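Local coordinates for DUF5636 domain-containing protein (Legionella pneumophila subsp. pneumophila str. Philadelphia 1, PDB 4RD8) that is of unknown function, a largely helical member of the uncharacterised DUF5636 family from Legionella pneumophila, at residues N36-T41 with V182-L187; L48-E53 with I138-K143; T77-I82 with G127-A132; S147-I152 with D159-K164. The protein carries 3 engineered substitutions. One frame throughout, in Å; residues are numbered along the deposited sequence.

Interaction 1: residues N36-T41 with V182-L187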
# COMPACT_ATOMS: atom_id res chain seq x y z
N ASN A 36 12.48 -5.09 -0.54
CA ASN A 36 13.02 -5.98 -1.55
C ASN A 36 11.94 -6.53 -2.48
O ASN A 36 12.20 -6.84 -3.64
CB ASN A 36 13.81 -7.12 -0.90
CG ASN A 36 15.16 -6.68 -0.37
OD1 ASN A 36 15.69 -5.65 -0.78
ND2 ASN A 36 15.73 -7.47 0.54
N TYR A 37 10.73 -6.67 -1.94
CA TYR A 37 9.58 -7.15 -2.70
C TYR A 37 9.10 -6.07 -3.68
O TYR A 37 8.99 -6.31 -4.88
CB TYR A 37 8.46 -7.59 -1.74
CG TYR A 37 7.11 -7.78 -2.42
CD1 TYR A 37 6.91 -8.81 -3.34
CD2 TYR A 37 6.05 -6.93 -2.15
CE1 TYR A 37 5.68 -8.99 -3.96
CE2 TYR A 37 4.83 -7.09 -2.77
CZ TYR A 37 4.64 -8.12 -3.67
OH TYR A 37 3.43 -8.27 -4.29
N LEU A 38 8.86 -4.87 -3.17
CA LEU A 38 8.37 -3.78 -4.03
C LEU A 38 9.34 -3.35 -5.13
O LEU A 38 8.91 -2.82 -6.16
CB LEU A 38 7.98 -2.56 -3.17
CG LEU A 38 6.83 -2.83 -2.19
CD1 LEU A 38 6.57 -1.60 -1.33
CD2 LEU A 38 5.55 -3.25 -2.91
N MSE A 39 10.64 -3.59 -4.94
CA MSE A 39 11.64 -3.31 -5.97
C MSE A 39 11.63 -4.38 -7.05
O MSE A 39 12.25 -4.21 -8.10
CB MSE A 39 13.05 -3.25 -5.38
CG MSE A 39 13.28 -2.16 -4.36
SE MSE A 39 15.08 -2.27 -3.59
CE MSE A 39 15.57 -4.04 -4.23
N ASP A 40 10.94 -5.48 -6.78
CA ASP A 40 10.93 -6.65 -7.65
C ASP A 40 9.63 -6.65 -8.45
O ASP A 40 8.61 -7.18 -8.00
CB ASP A 40 11.05 -7.91 -6.79
CG ASP A 40 11.22 -9.18 -7.61
OD1 ASP A 40 11.01 -9.17 -8.84
OD2 ASP A 40 11.53 -10.22 -6.99
N THR A 41 9.66 -6.08 -9.65
CA THR A 41 8.44 -5.94 -10.43
C THR A 41 7.84 -7.30 -10.82
O THR A 41 6.62 -7.47 -10.81
CB THR A 41 8.65 -5.02 -11.64
OG1 THR A 41 8.96 -3.70 -11.16
CG2 THR A 41 7.40 -4.95 -12.49
N VAL A 182 10.81 5.53 2.41
CA VAL A 182 11.75 4.54 1.87
C VAL A 182 11.03 3.30 1.35
O VAL A 182 11.47 2.65 0.38
CB VAL A 182 12.83 4.16 2.91
CG1 VAL A 182 13.65 2.98 2.45
CG2 VAL A 182 13.74 5.35 3.17
N LEU A 183 9.91 2.97 1.99
CA LEU A 183 9.16 1.78 1.63
C LEU A 183 8.16 2.01 0.51
O LEU A 183 8.13 1.25 -0.46
CB LEU A 183 8.43 1.20 2.84
CG LEU A 183 9.37 0.64 3.91
CD1 LEU A 183 8.56 -0.09 4.97
CD2 LEU A 183 10.42 -0.28 3.28
N ILE A 184 7.34 3.05 0.63
CA ILE A 184 6.18 3.18 -0.24
C ILE A 184 5.95 4.58 -0.78
O ILE A 184 4.93 4.84 -1.41
CB ILE A 184 4.89 2.72 0.48
CG1 ILE A 184 4.66 3.58 1.73
CG2 ILE A 184 4.94 1.21 0.80
CD1 ILE A 184 3.35 3.33 2.42
N ASP A 185 6.88 5.50 -0.52
CA ASP A 185 6.72 6.86 -1.04
C ASP A 185 8.05 7.39 -1.60
O ASP A 185 8.37 8.58 -1.47
CB ASP A 185 6.17 7.79 0.05
CG ASP A 185 5.06 8.71 -0.45
OD1 ASP A 185 4.70 8.63 -1.64
OD2 ASP A 185 4.54 9.50 0.36
N LYS A 186 8.81 6.50 -2.24
CA LYS A 186 10.16 6.82 -2.72
C LYS A 186 10.12 7.32 -4.16
O LYS A 186 10.48 6.61 -5.10
CB LYS A 186 11.08 5.59 -2.63
CG LYS A 186 12.58 5.92 -2.59
CD LYS A 186 12.92 6.76 -1.34
CE LYS A 186 14.42 7.05 -1.24
NZ LYS A 186 14.91 8.04 -2.24
N LEU A 187 9.67 8.56 -4.32
CA LEU A 187 9.53 9.17 -5.63
C LEU A 187 10.86 9.15 -6.37
O LEU A 187 11.91 9.40 -5.79
CB LEU A 187 9.05 10.61 -5.50
CG LEU A 187 7.64 10.76 -4.93
CD1 LEU A 187 7.19 12.21 -5.02
CD2 LEU A 187 6.70 9.87 -5.70
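Leu38 of helix 25-38 packs on Leu183 and Ile184 of helix 179-184, in an all-helical fold. One methyl, Leu38 CD1, makes both contacts. It lies 3.4 Å from Leu183 O and 3.9 Å from Ile184 CG2, so it covers a backbone carbonyl as well as a neighbouring branch. The Leu38 chain is stretched from its backbone, CG set anti to the carbonyl carbon and chi2 near 177°, which carries CD1 across to the other helix. Ile184 offers CG2, whereas the end of its longer branch leads away from Leu38; the Ile184 side chain also touches Trp135. The touching side chains are buried. Leu183 O has no hydrogen-bonding partner in the model and receives apolar cover from Leu38, while the next carbonyl, Ile184 O, accepts a bond from Gln134 NE2. Beyond Ile184 the chain is held by Asp185, salt-bridged through OD1 to Arg122 and bonded through OD2 to Trp180 NE1. In segment 36-41, Asp40 is the N-cap of helix 41-61, its OD1 making a weak bond to Ala43 N. This is apolar helix-helix packing in an all-helical fold, here between helices 25-38 and 179-184.

Interaction 2: residues L48-E53 with I138-K143. Unlike the reference sequence in segment 138-143: Arg142 (reference Gln).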
# COMPACT_ATOMS: atom_id res chain seq x y z
N LEU A 48 -0.50 -8.30 -8.38
CA LEU A 48 -1.39 -7.47 -9.19
C LEU A 48 -2.33 -8.33 -10.03
O LEU A 48 -3.52 -8.02 -10.17
CB LEU A 48 -0.61 -6.50 -10.09
CG LEU A 48 0.06 -5.31 -9.40
CD1 LEU A 48 1.01 -4.61 -10.35
CD2 LEU A 48 -1.00 -4.32 -8.92
N ILE A 49 -1.79 -9.41 -10.59
CA ILE A 49 -2.60 -10.40 -11.29
C ILE A 49 -3.67 -10.97 -10.35
O ILE A 49 -4.83 -11.11 -10.73
CB ILE A 49 -1.72 -11.53 -11.88
CG1 ILE A 49 -0.93 -11.00 -13.08
CG2 ILE A 49 -2.58 -12.71 -12.30
CD1 ILE A 49 0.20 -11.90 -13.51
N GLU A 50 -3.27 -11.29 -9.12
CA GLU A 50 -4.19 -11.86 -8.14
C GLU A 50 -5.28 -10.86 -7.78
O GLU A 50 -6.46 -11.21 -7.71
CB GLU A 50 -3.43 -12.32 -6.88
CG GLU A 50 -4.30 -12.82 -5.73
CD GLU A 50 -5.04 -14.12 -6.06
OE1 GLU A 50 -4.52 -14.94 -6.85
OE2 GLU A 50 -6.15 -14.31 -5.53
N LEU A 51 -4.88 -9.60 -7.58
CA LEU A 51 -5.83 -8.54 -7.24
C LEU A 51 -6.80 -8.34 -8.40
O LEU A 51 -8.01 -8.20 -8.19
CB LEU A 51 -5.08 -7.24 -6.94
CG LEU A 51 -5.95 -6.05 -6.51
CD1 LEU A 51 -6.61 -6.34 -5.17
CD2 LEU A 51 -5.11 -4.77 -6.44
N ASN A 52 -6.26 -8.37 -9.61
CA ASN A 52 -7.08 -8.27 -10.82
C ASN A 52 -8.07 -9.42 -10.93
O ASN A 52 -9.20 -9.23 -11.38
CB ASN A 52 -6.21 -8.23 -12.08
CG ASN A 52 -7.04 -8.15 -13.35
OD1 ASN A 52 -7.44 -7.07 -13.78
ND2 ASN A 52 -7.28 -9.31 -13.97
N GLU A 53 -7.63 -10.61 -10.54
CA GLU A 53 -8.48 -11.78 -10.66
C GLU A 53 -9.59 -11.76 -9.62
O GLU A 53 -10.73 -12.12 -9.92
CB GLU A 53 -7.65 -13.06 -10.54
CG GLU A 53 -8.46 -14.31 -10.83
CD GLU A 53 -7.59 -15.54 -11.01
OE1 GLU A 53 -7.19 -16.13 -9.99
OE2 GLU A 53 -7.32 -15.90 -12.17
N ILE A 138 1.44 -6.18 -0.57
CA ILE A 138 2.20 -6.71 0.56
C ILE A 138 1.42 -7.80 1.31
O ILE A 138 1.96 -8.87 1.59
CB ILE A 138 2.59 -5.59 1.52
CG1 ILE A 138 3.70 -4.75 0.90
CG2 ILE A 138 3.05 -6.13 2.87
CD1 ILE A 138 3.73 -3.34 1.45
N ILE A 139 0.16 -7.52 1.61
CA ILE A 139 -0.69 -8.48 2.32
C ILE A 139 -0.94 -9.73 1.49
O ILE A 139 -0.81 -10.83 2.00
CB ILE A 139 -2.03 -7.84 2.75
CG1 ILE A 139 -1.76 -6.69 3.71
CG2 ILE A 139 -2.97 -8.89 3.36
CD1 ILE A 139 -2.86 -5.61 3.72
N LEU A 140 -1.31 -9.57 0.22
CA LEU A 140 -1.48 -10.72 -0.67
C LEU A 140 -0.21 -11.54 -0.82
O LEU A 140 -0.26 -12.77 -0.88
CB LEU A 140 -1.99 -10.27 -2.05
CG LEU A 140 -3.40 -9.68 -2.08
CD1 LEU A 140 -3.68 -9.06 -3.45
CD2 LEU A 140 -4.45 -10.73 -1.78
N LYS A 141 0.95 -10.88 -0.88
CA LYS A 141 2.21 -11.62 -0.96
C LYS A 141 2.38 -12.50 0.28
O LYS A 141 2.68 -13.69 0.16
CB LYS A 141 3.40 -10.66 -1.10
CG LYS A 141 4.76 -11.35 -1.17
CD LYS A 141 4.87 -12.31 -2.33
CE LYS A 141 6.31 -12.80 -2.47
NZ LYS A 141 6.48 -13.66 -3.67
N ARG A 142 2.14 -11.94 1.46
CA ARG A 142 2.30 -12.70 2.71
C ARG A 142 1.32 -13.87 2.79
O ARG A 142 1.67 -14.96 3.28
CB ARG A 142 2.19 -11.78 3.93
CG ARG A 142 2.46 -12.48 5.27
CD ARG A 142 1.19 -13.06 5.83
NE ARG A 142 1.40 -13.98 6.95
CZ ARG A 142 1.30 -15.30 6.88
NH1 ARG A 142 1.03 -15.91 5.72
NH2 ARG A 142 1.49 -16.03 7.97
N LYS A 143 0.09 -13.67 2.31
CA LYS A 143 -0.88 -14.76 2.28
C LYS A 143 -0.42 -15.88 1.37
O LYS A 143 -0.67 -17.06 1.63
CB LYS A 143 -2.27 -14.25 1.88
CG LYS A 143 -2.88 -13.27 2.88
CD LYS A 143 -4.27 -12.82 2.42
CE LYS A 143 -5.26 -13.97 2.47
NZ LYS A 143 -6.51 -13.66 1.71
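The carboxylate of Glu50 is the flat group beside Leu140, and neither of its oxygens touches that leucine: the contact runs through the methylene, Glu50 CG lying 4.4 Å from Leu140 CD1. OE2 is bonded instead to Gln54 NE2, one turn further along the same helix, so the polar end stays on the partly exposed flank of the interface. This is helix-helix packing in an all-helical fold, joining the middle of helix 41-61 to helix 130-144 with no hydrogen bond between the two segments. Leu140 points at helix 41-61 with its CG anti to the carbonyl carbon (chi1 -66°). Its CD1 rests between two consecutive residues of that helix, near Glu50 CG and 4.2 Å from Leu51 CB. The nearest CA atoms, of Glu50 and Leu140, are 8.0 Å apart. Gln47 and Gln54 of helix 41-61 also touch Leu140. Leu51, its CG anti to the backbone N, also touches Leu78 and Ile82 of helix 69-85 and Leu213 of helix 211-218, so four helices meet around it. There, two methyls from different helices, Leu51 CD1 and Leu140 CD2, both rest on a single methyl of a third, Ile82 CD1.

Interaction 3: residues T77-I82 with G127-A132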
# COMPACT_ATOMS: atom_id res chain seq x y z
N THR A 77 -14.13 -1.76 -1.85
CA THR A 77 -14.54 -2.70 -0.82
C THR A 77 -13.60 -3.91 -0.80
O THR A 77 -13.31 -4.43 0.27
CB THR A 77 -16.02 -3.13 -0.98
OG1 THR A 77 -16.23 -3.64 -2.30
CG2 THR A 77 -16.95 -1.94 -0.76
N LEU A 78 -13.13 -4.34 -1.97
CA LEU A 78 -12.12 -5.39 -2.02
C LEU A 78 -10.84 -4.96 -1.33
O LEU A 78 -10.27 -5.70 -0.53
CB LEU A 78 -11.83 -5.81 -3.47
CG LEU A 78 -10.63 -6.74 -3.70
CD1 LEU A 78 -10.81 -8.06 -2.95
CD2 LEU A 78 -10.43 -7.00 -5.20
N ILE A 79 -10.38 -3.75 -1.64
CA ILE A 79 -9.19 -3.21 -0.98
C ILE A 79 -9.38 -3.17 0.55
O ILE A 79 -8.49 -3.61 1.30
CB ILE A 79 -8.83 -1.80 -1.53
CG1 ILE A 79 -8.24 -1.94 -2.95
CG2 ILE A 79 -7.88 -1.07 -0.60
CD1 ILE A 79 -8.24 -0.64 -3.77
N GLN A 80 -10.53 -2.68 1.00
CA GLN A 80 -10.80 -2.63 2.44
C GLN A 80 -10.82 -4.01 3.10
O GLN A 80 -10.35 -4.16 4.23
CB GLN A 80 -12.12 -1.90 2.75
CG GLN A 80 -12.34 -1.74 4.26
CD GLN A 80 -11.19 -0.97 4.93
OE1 GLN A 80 -11.03 0.23 4.70
NE2 GLN A 80 -10.39 -1.67 5.74
N GLU A 81 -11.37 -5.01 2.42
CA GLU A 81 -11.41 -6.36 2.98
C GLU A 81 -10.00 -6.92 3.19
O GLU A 81 -9.71 -7.51 4.23
CB GLU A 81 -12.26 -7.29 2.12
CG GLU A 81 -13.74 -6.91 2.12
CD GLU A 81 -14.55 -7.63 1.06
OE1 GLU A 81 -14.05 -8.61 0.46
OE2 GLU A 81 -15.70 -7.21 0.82
N ILE A 82 -9.13 -6.72 2.20
CA ILE A 82 -7.74 -7.16 2.31
C ILE A 82 -7.06 -6.46 3.48
O ILE A 82 -6.36 -7.08 4.27
CB ILE A 82 -6.97 -6.91 1.00
CG1 ILE A 82 -7.54 -7.81 -0.10
CG2 ILE A 82 -5.48 -7.17 1.20
CD1 ILE A 82 -7.10 -7.44 -1.51
N GLY A 127 -2.76 8.91 -9.11
CA GLY A 127 -3.58 7.90 -8.45
C GLY A 127 -4.30 8.42 -7.21
O GLY A 127 -4.08 9.55 -6.77
N GLU A 128 -5.16 7.58 -6.64
CA GLU A 128 -6.01 7.97 -5.51
C GLU A 128 -5.86 7.01 -4.33
O GLU A 128 -5.83 7.41 -3.16
CB GLU A 128 -7.47 8.00 -5.98
CG GLU A 128 -8.48 8.57 -5.01
CD GLU A 128 -9.91 8.43 -5.52
OE1 GLU A 128 -10.28 7.31 -5.94
OE2 GLU A 128 -10.65 9.43 -5.53
N LEU A 129 -5.76 5.72 -4.65
CA LEU A 129 -5.66 4.68 -3.64
C LEU A 129 -4.38 3.88 -3.82
O LEU A 129 -4.35 2.69 -3.51
CB LEU A 129 -6.84 3.72 -3.74
CG LEU A 129 -8.25 4.32 -3.64
CD1 LEU A 129 -9.29 3.23 -3.85
CD2 LEU A 129 -8.44 4.99 -2.30
N THR A 130 -3.33 4.52 -4.32
CA THR A 130 -2.12 3.76 -4.64
C THR A 130 -1.44 3.21 -3.39
O THR A 130 -0.96 2.09 -3.40
CB THR A 130 -1.12 4.57 -5.50
OG1 THR A 130 -1.78 5.02 -6.69
CG2 THR A 130 0.06 3.69 -5.90
N HIS A 131 -1.40 3.98 -2.31
CA HIS A 131 -0.81 3.47 -1.07
C HIS A 131 -1.63 2.30 -0.53
O HIS A 131 -1.07 1.31 -0.06
CB HIS A 131 -0.68 4.57 -0.01
CG HIS A 131 0.37 5.59 -0.31
ND1 HIS A 131 1.61 5.27 -0.81
CD2 HIS A 131 0.36 6.94 -0.16
CE1 HIS A 131 2.32 6.37 -0.96
NE2 HIS A 131 1.58 7.40 -0.58
N ALA A 132 -2.95 2.40 -0.62
CA ALA A 132 -3.81 1.29 -0.23
C ALA A 132 -3.48 0.05 -1.05
O ALA A 132 -3.42 -1.06 -0.51
CB ALA A 132 -5.29 1.67 -0.39
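Ile79 meets the start of helix 130-144 with both of its branches. The short branch, CG2, sits 3.8 Å from Ala132 CB, and the end of the long branch, CD1, is 4.0 Å from Leu129 CD1. With CG1 anti to the carbonyl carbon (chi1 -73°), the long branch is set toward Leu129, the residue that precedes the helix, while CG2 meets Ala132 in the first turn. Because Ala132 presents a single methyl, the backbones come close, the CA atoms of Ile79 and Ala132 being 7.1 Å apart. All three side chains are buried and the contact is wholly apolar. In the next shell Met92 lies against both Leu129 and Ala132, and Ile133 and Cys136, further along helix 130-144, extend the surface that receives Ile79. The backbone around Leu129, which is at the N-cap position, is set by Asp118: its OD2 accepts from Thr130 N and its OD1 from His131 N, so one carboxylate takes two amides at the helix start. Glu128 adds a salt bridge from OE1 to Arg76, a residue of helix 69-85, linking the same two elements through charge. Helix 69-85 packs on both helix 130-144, through Ile79, and helix 41-61, where Leu78 touches Leu51, Gln54 and Arg58; helix 195-204 packs on Thr130 and His131.

Interaction 4: residues S147-I152 with D159-K164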
# COMPACT_ATOMS: atom_id res chain seq x y z
N SER A 147 6.78 -16.84 4.44
CA SER A 147 8.18 -16.50 4.69
C SER A 147 8.52 -15.06 4.32
O SER A 147 9.50 -14.51 4.82
CB SER A 147 9.12 -17.47 3.96
OG SER A 147 9.10 -17.27 2.56
N PHE A 148 7.72 -14.47 3.45
CA PHE A 148 7.90 -13.08 3.06
C PHE A 148 7.95 -12.17 4.27
O PHE A 148 8.84 -11.32 4.38
CB PHE A 148 6.78 -12.66 2.11
CG PHE A 148 6.70 -11.18 1.87
CD1 PHE A 148 7.82 -10.46 1.47
CD2 PHE A 148 5.49 -10.50 2.02
CE1 PHE A 148 7.74 -9.11 1.24
CE2 PHE A 148 5.41 -9.14 1.79
CZ PHE A 148 6.54 -8.44 1.39
N LEU A 149 7.01 -12.34 5.19
CA LEU A 149 7.01 -11.52 6.41
C LEU A 149 7.36 -12.36 7.63
O LEU A 149 6.81 -12.15 8.72
CB LEU A 149 5.68 -10.77 6.59
CG LEU A 149 5.35 -9.77 5.47
CD1 LEU A 149 4.07 -8.98 5.76
CD2 LEU A 149 6.54 -8.82 5.24
N GLU A 150 8.28 -13.29 7.43
CA GLU A 150 8.88 -14.06 8.53
C GLU A 150 7.81 -14.78 9.35
O GLU A 150 7.96 -14.97 10.56
CB GLU A 150 9.74 -13.15 9.41
CG GLU A 150 10.69 -12.25 8.61
CD GLU A 150 11.77 -13.03 7.89
OE1 GLU A 150 12.31 -14.00 8.47
OE2 GLU A 150 12.09 -12.68 6.73
N ASN A 151 6.74 -15.18 8.66
CA ASN A 151 5.66 -15.96 9.26
C ASN A 151 4.91 -15.26 10.40
O ASN A 151 4.39 -15.93 11.30
CB ASN A 151 6.16 -17.33 9.72
CG ASN A 151 5.05 -18.36 9.75
OD1 ASN A 151 4.04 -18.21 9.07
ND2 ASN A 151 5.23 -19.40 10.55
N ILE A 152 4.88 -13.93 10.37
CA ILE A 152 4.00 -13.21 11.30
C ILE A 152 2.56 -13.51 10.87
O ILE A 152 2.31 -13.80 9.70
CB ILE A 152 4.26 -11.67 11.33
CG1 ILE A 152 3.90 -11.01 10.00
CG2 ILE A 152 5.70 -11.37 11.72
CD1 ILE A 152 3.85 -9.48 10.09
N ASP A 159 -0.32 -3.85 12.99
CA ASP A 159 0.34 -3.52 14.24
C ASP A 159 1.87 -3.62 14.18
O ASP A 159 2.57 -2.78 14.74
CB ASP A 159 -0.17 -4.42 15.38
CG ASP A 159 -1.60 -4.11 15.78
OD1 ASP A 159 -2.17 -3.11 15.31
OD2 ASP A 159 -2.16 -4.88 16.59
N ARG A 160 2.38 -4.66 13.53
CA ARG A 160 3.82 -4.92 13.55
C ARG A 160 4.62 -4.07 12.56
O ARG A 160 5.83 -3.91 12.72
CB ARG A 160 4.11 -6.39 13.27
CG ARG A 160 3.73 -7.31 14.41
CD ARG A 160 4.23 -8.70 14.14
NE ARG A 160 3.73 -9.65 15.14
CZ ARG A 160 4.40 -10.72 15.55
NH1 ARG A 160 5.61 -10.98 15.07
NH2 ARG A 160 3.86 -11.52 16.46
N ILE A 161 3.96 -3.57 11.53
CA ILE A 161 4.66 -2.81 10.50
C ILE A 161 4.06 -1.42 10.24
O ILE A 161 4.68 -0.39 10.52
CB ILE A 161 4.74 -3.60 9.17
CG1 ILE A 161 5.28 -5.03 9.41
CG2 ILE A 161 5.66 -2.88 8.20
CD1 ILE A 161 5.02 -5.98 8.23
N TYR A 162 2.84 -1.40 9.70
CA TYR A 162 2.22 -0.14 9.27
C TYR A 162 2.16 0.93 10.36
O TYR A 162 2.58 2.06 10.14
CB TYR A 162 0.81 -0.42 8.75
CG TYR A 162 0.07 0.79 8.21
CD1 TYR A 162 0.28 1.24 6.91
CD2 TYR A 162 -0.88 1.44 8.98
CE1 TYR A 162 -0.44 2.33 6.40
CE2 TYR A 162 -1.59 2.53 8.48
CZ TYR A 162 -1.36 2.97 7.19
OH TYR A 162 -2.09 4.05 6.71
N LYS A 163 1.63 0.59 11.53
CA LYS A 163 1.50 1.59 12.59
C LYS A 163 2.82 2.18 12.99
O LYS A 163 2.89 3.35 13.36
CB LYS A 163 0.80 1.01 13.84
CG LYS A 163 -0.67 0.64 13.61
CD LYS A 163 -1.29 0.15 14.93
CE LYS A 163 -2.77 -0.12 14.80
NZ LYS A 163 -3.30 -0.62 16.11
N LYS A 164 3.88 1.39 12.92
CA LYS A 164 5.18 1.87 13.34
C LYS A 164 5.75 2.88 12.36
O LYS A 164 6.63 3.65 12.73
CB LYS A 164 6.15 0.70 13.60
CG LYS A 164 5.58 -0.27 14.64
CD LYS A 164 6.59 -1.30 15.16
CE LYS A 164 5.91 -2.22 16.17
NZ LYS A 164 6.84 -3.20 16.82
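The salt bridge of Lys163 NZ with Asp159 OD1, 2.8 Å long, runs along the segment that sends Arg160 and Ile161 against Leu149 and Ile152. The ammonium meets the syn side of the carboxylate, 34° out of its plane, and ties residues one turn apart. Facing them is a type I' beta turn from Leu149 to Ile152, closed by Ile152 N to Leu149 O at 3.1 Å, with Glu150 and Asn151 at positive phi. Two apolar ends converge on Ile161 CD1: Leu149 CD1 at 4.0 Å and Ile152 CD1 at 4.1 Å. Ile152 has CG1 between its backbone N and carbonyl carbon (chi1 66°), which sends CD1 to Ile161 while CG2 faces Arg160. The arginine, extended from CG to NE, runs alongside Ile152 with the two side chains pointing opposite ways; Ile152 CG2 comes obliquely upon the guanidinium, 3.4 Å from Arg160 NH1, and the Arg160 CD methylene packs on the same methyl at 3.9 Å. NH2 of Arg160 forms a salt bridge with Glu156, which holds the charged end on the exposed side of the contact. On the turn, Leu149 CD2 lies 3.6 Å above one face of the Phe148 ring, offset toward its rim. Outside the segments, Glu150 OE2 is bonded to Lys33 NZ and Gln29 NE2 of helix 25-38, whose Leu30 and Ile34 also touch Ile161. The loop between helices 130-144 and 157-162 therefore folds back on the second of them, with helix 25-38 beside both.

Helix 130-144 is the shared element: interactions 2 and 3 both use it, and their centres lie about 12 Å apart, joined by Ile82, Leu51 and Ile139. Interaction 1 spans the longest loop, and the other three are nested inside it along the chain; interaction 3 is nested within interaction 2, and interaction 4 follows both in series. Interaction 4 is some 16 Å, centre to centre, from interactions 1 and 2, touching them through Phe148 against Tyr37 and Lys141, and Arg142 NE probably bonds Ile152 O. Interactions 3 and 4 do not touch, their nearest atoms being about 7 Å apart. Interactions 1 to 3 join helices distant in sequence, and interaction 4 closes a local loop; all lie within the DUF5636 family region.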